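Local coordinates for uncharacterized protein Q6HG14 (Bacillus thuringiensis serovar konkukian, PDB 3F08) that is of unknown function but, as a member of the Bet v 1-like SRPBCC superfamily, probably binds a hydrophobic small molecule or lipid, at residues B[62-65]-B[66-69]; B[93-96]-B[97-100]. The protein carries 5 engineered substitutions. One frame throughout, in Å; residues are numbered along the deposited sequence.

Contact 1 (B[62-65]-B[66-69]). Engineered in segment 62-65: Asp65 (natural residue Glu).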
# COMPACT_ATOMS: atom_id res chain seq x y z
N VAL B 62 -3.38 -5.27 -2.60
CA VAL B 62 -3.28 -4.34 -3.72
C VAL B 62 -3.70 -2.96 -3.25
O VAL B 62 -4.56 -2.81 -2.38
CB VAL B 62 -4.23 -4.73 -4.89
CG1 VAL B 62 -3.92 -3.87 -6.11
CG2 VAL B 62 -4.07 -6.22 -5.25
N PHE B 63 -3.07 -1.95 -3.83
CA PHE B 63 -3.40 -0.57 -3.52
C PHE B 63 -3.21 0.25 -4.79
O PHE B 63 -2.22 0.07 -5.50
CB PHE B 63 -2.51 -0.03 -2.41
CG PHE B 63 -2.70 1.44 -2.12
CD1 PHE B 63 -2.04 2.41 -2.88
CD2 PHE B 63 -3.58 1.85 -1.12
CE1 PHE B 63 -2.24 3.78 -2.63
CE2 PHE B 63 -3.79 3.21 -0.86
CZ PHE B 63 -3.12 4.18 -1.62
N ASN B 64 -4.17 1.12 -5.08
CA ASN B 64 -4.08 1.97 -6.26
C ASN B 64 -4.71 3.29 -5.88
O ASN B 64 -5.94 3.39 -5.75
CB ASN B 64 -4.81 1.34 -7.45
CG ASN B 64 -4.44 2.00 -8.76
OD1 ASN B 64 -4.16 1.32 -9.75
ND2 ASN B 64 -4.44 3.32 -8.79
N ASP B 65 -3.87 4.31 -5.68
CA ASP B 65 -4.35 5.63 -5.26
C ASP B 65 -5.29 6.31 -6.25
O ASP B 65 -6.35 6.80 -5.87
CB ASP B 65 -3.16 6.56 -4.96
CG ASP B 65 -3.58 7.82 -4.22
OD1 ASP B 65 -4.11 7.71 -3.09
OD2 ASP B 65 -3.39 8.93 -4.77
N LYS B 66 -4.90 6.35 -7.52
CA LYS B 66 -5.73 7.02 -8.51
C LYS B 66 -7.02 6.27 -8.88
O LYS B 66 -7.99 6.90 -9.27
CB LYS B 66 -4.90 7.32 -9.76
CG LYS B 66 -3.71 8.24 -9.47
CD LYS B 66 -4.16 9.56 -8.84
CE LYS B 66 -2.98 10.43 -8.40
NZ LYS B 66 -2.28 9.94 -7.17
N GLU B 67 -7.02 4.95 -8.76
CA GLU B 67 -8.23 4.19 -9.05
C GLU B 67 -9.04 4.03 -7.76
O GLU B 67 -10.08 3.38 -7.72
CB GLU B 67 -7.89 2.84 -9.67
CG GLU B 67 -7.36 2.96 -11.10
CD GLU B 67 -6.91 1.63 -11.70
OE1 GLU B 67 -7.74 0.70 -11.77
OE2 GLU B 67 -5.73 1.53 -12.10
N ARG B 68 -8.52 4.65 -6.70
CA ARG B 68 -9.14 4.66 -5.38
C ARG B 68 -9.67 3.35 -4.81
O ARG B 68 -10.86 3.22 -4.51
CB ARG B 68 -10.25 5.72 -5.36
CG ARG B 68 -9.79 7.11 -5.84
CD ARG B 68 -10.92 8.13 -5.75
NE ARG B 68 -12.06 7.73 -6.57
CZ ARG B 68 -12.25 8.11 -7.83
NH1 ARG B 68 -11.39 8.92 -8.43
NH2 ARG B 68 -13.31 7.66 -8.49
N TYR B 69 -8.79 2.37 -4.64
CA TYR B 69 -9.22 1.12 -4.04
C TYR B 69 -8.02 0.40 -3.44
O TYR B 69 -6.87 0.68 -3.78
CB TYR B 69 -9.90 0.22 -5.09
CG TYR B 69 -8.95 -0.50 -6.03
CD1 TYR B 69 -8.38 -1.71 -5.68
CD2 TYR B 69 -8.65 0.04 -7.28
CE1 TYR B 69 -7.53 -2.40 -6.56
CE2 TYR B 69 -7.81 -0.64 -8.17
CZ TYR B 69 -7.26 -1.85 -7.80
OH TYR B 69 -6.44 -2.53 -8.68
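Asn64 and Tyr69 form an antiparallel hydrogen-bonded pair, Asn64 N donating a hydrogen bond to Tyr69 O at 3.0 Å and Tyr69 N one to Asn64 O at 3.2 Å. This is a beta hairpin with a G1 beta bulge: Arg68 and Tyr69 both stand opposite Asn64, and Arg68 takes up the left-handed backbone conformation characteristic of the first position of such a bulge. The hairpin joins strands 55-64 and 69-74 of the antiparallel sheet in this Bet v 1-like fold. Within the turn, a weak bond of 3.2 Å runs from Arg68 N to Asp65 O.

The Tyr69 ring reaches across to the neighbouring strand. Its chi1 of 78° places CG between the backbone N and the carbonyl carbon, and from there CE2 meets Asn64 CB at 3.7 Å while CE1 lies 3.9 Å from Val62 CG1. Glu67 O, at the edge of the same ring and in its plane, accepts a hydrogen bond from Gln89 NE2. Glu67 crosses Asn64 obliquely, its carboxylate plane turned 59° from that of the amide.

The guanidinium group of Arg68 is salt-bridged through NH2 to Glu92, whereas each carboxylate oxygen of the engineered Asp65 has a partner, OD1 in Trp18 NE1 and OD2 in Lys66 NZ. The lysine chain bends at chi2 and chi4 to bring its ammonium round to Asp65, and it also pairs with Glu61 of the second subunit. Lys66 NZ meets the anti lone pair of Asp65 OD2 at 2.8 Å.

Contact 2 (B[93-96]-B[97-100])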
# COMPACT_ATOMS: atom_id res chain seq x y z
N GLY B 93 -19.45 9.31 -7.99
CA GLY B 93 -20.83 9.40 -7.54
C GLY B 93 -21.66 9.99 -8.66
O GLY B 93 -21.14 10.24 -9.75
N THR B 94 -22.95 10.22 -8.42
CA THR B 94 -23.81 10.80 -9.45
C THR B 94 -23.56 12.30 -9.55
O THR B 94 -23.79 12.91 -10.59
CB THR B 94 -25.29 10.54 -9.14
OG1 THR B 94 -25.54 10.87 -7.76
CG2 THR B 94 -25.64 9.08 -9.39
N GLU B 95 -23.10 12.88 -8.45
CA GLU B 95 -22.78 14.30 -8.37
C GLU B 95 -21.31 14.42 -7.99
O GLU B 95 -20.67 13.43 -7.61
CB GLU B 95 -23.61 15.00 -7.29
CG GLU B 95 -25.03 15.34 -7.69
CD GLU B 95 -25.80 16.02 -6.56
OE1 GLU B 95 -25.96 15.39 -5.50
OE2 GLU B 95 -26.24 17.18 -6.74
N SER B 96 -20.77 15.63 -8.07
CA SER B 96 -19.38 15.85 -7.72
C SER B 96 -19.18 15.80 -6.21
O SER B 96 -18.05 15.69 -5.74
CB SER B 96 -18.90 17.19 -8.26
OG SER B 96 -19.69 18.25 -7.74
N ASN B 97 -20.28 15.88 -5.45
CA ASN B 97 -20.20 15.84 -4.00
C ASN B 97 -20.70 14.52 -3.40
O ASN B 97 -21.06 14.46 -2.23
CB ASN B 97 -20.97 17.01 -3.38
CG ASN B 97 -22.48 16.86 -3.52
OD1 ASN B 97 -22.99 16.59 -4.60
ND2 ASN B 97 -23.20 17.06 -2.41
N THR B 98 -20.75 13.47 -4.22
CA THR B 98 -21.16 12.16 -3.72
C THR B 98 -20.22 11.11 -4.30
O THR B 98 -19.51 11.37 -5.26
CB THR B 98 -22.61 11.80 -4.13
OG1 THR B 98 -22.69 11.70 -5.55
CG2 THR B 98 -23.59 12.85 -3.62
N SER B 99 -20.21 9.93 -3.69
CA SER B 99 -19.36 8.84 -4.15
C SER B 99 -20.11 7.53 -4.10
O SER B 99 -20.99 7.34 -3.26
CB SER B 99 -18.11 8.69 -3.25
OG SER B 99 -17.25 9.81 -3.32
N LEU B 100 -19.78 6.62 -5.00
CA LEU B 100 -20.39 5.30 -4.99
C LEU B 100 -19.32 4.41 -4.39
O LEU B 100 -18.37 4.02 -5.07
CB LEU B 100 -20.73 4.81 -6.39
CG LEU B 100 -21.45 3.46 -6.35
CD1 LEU B 100 -22.77 3.61 -5.61
CD2 LEU B 100 -21.67 2.94 -7.76
O HOH W 1 -17.34 13.18 -6.44
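Thr98 OG1 is the polar atom around which the loop 93-98 gathers. Glu95 N donates to Thr98 OG1 at 3.2 Å along a nearly straight path (N-H...O 162°), Thr94 N lies equally close, and Glu9 OE1 on the adjoining strand 3-10 makes a weak hydrogen bond with the same hydroxyl. A chi1 of 63° tucks OG1 between the backbone N and the carbonyl carbon of Thr98, where it faces back across the loop, and CG2 is directed instead to the flank of Glu95, 4.0 Å from OE1.

Backbone to backbone, Thr98 N points to Glu95 O in a long, weak bond of 3.4 Å that closes a type I beta turn, Glu95 to Thr98. With this turn at its tip, the loop links strand 81-92 to strand 99-109, antiparallel neighbours in the sheet. Along one flank of the turn the side chains of Glu95 and Asn97 run alongside each other in the same direction, the carboxylate and amide planes 77° apart.

Gly93 comes close to the returning chain, its CA making a CH...O contact of 3.3 Å with Thr98 O. A water donates a hydrogen bond to Thr98 O at 3.1 Å and a weak one to Ser96 O. Where strand 99-109 begins, the buried Ser99 turns away from the loop, and its OG is hydrogen-bonded to Gly12 O.

How the contacts relate
Contacts 1 and 2 are two connections between antiparallel neighbours of one sheet, contact 1 joining strand 55-64 to 69-74 and contact 2 joining 81-92 to 99-109. Their centres are 18 Å apart and their nearest atoms about 6 Å, so they do not touch. Neither is a core contact: 62-69 lies at the surface, and 93-100 is partly buried through Thr98 and Ser99. Contact 1 combines backbone pairing, an aromatic ring and a salt bridge beside the second subunit, whose strand extends the sheet. In contact 2, which no other chain of the assembly touches, a hydroxyl, a backbone turn and a water do the work.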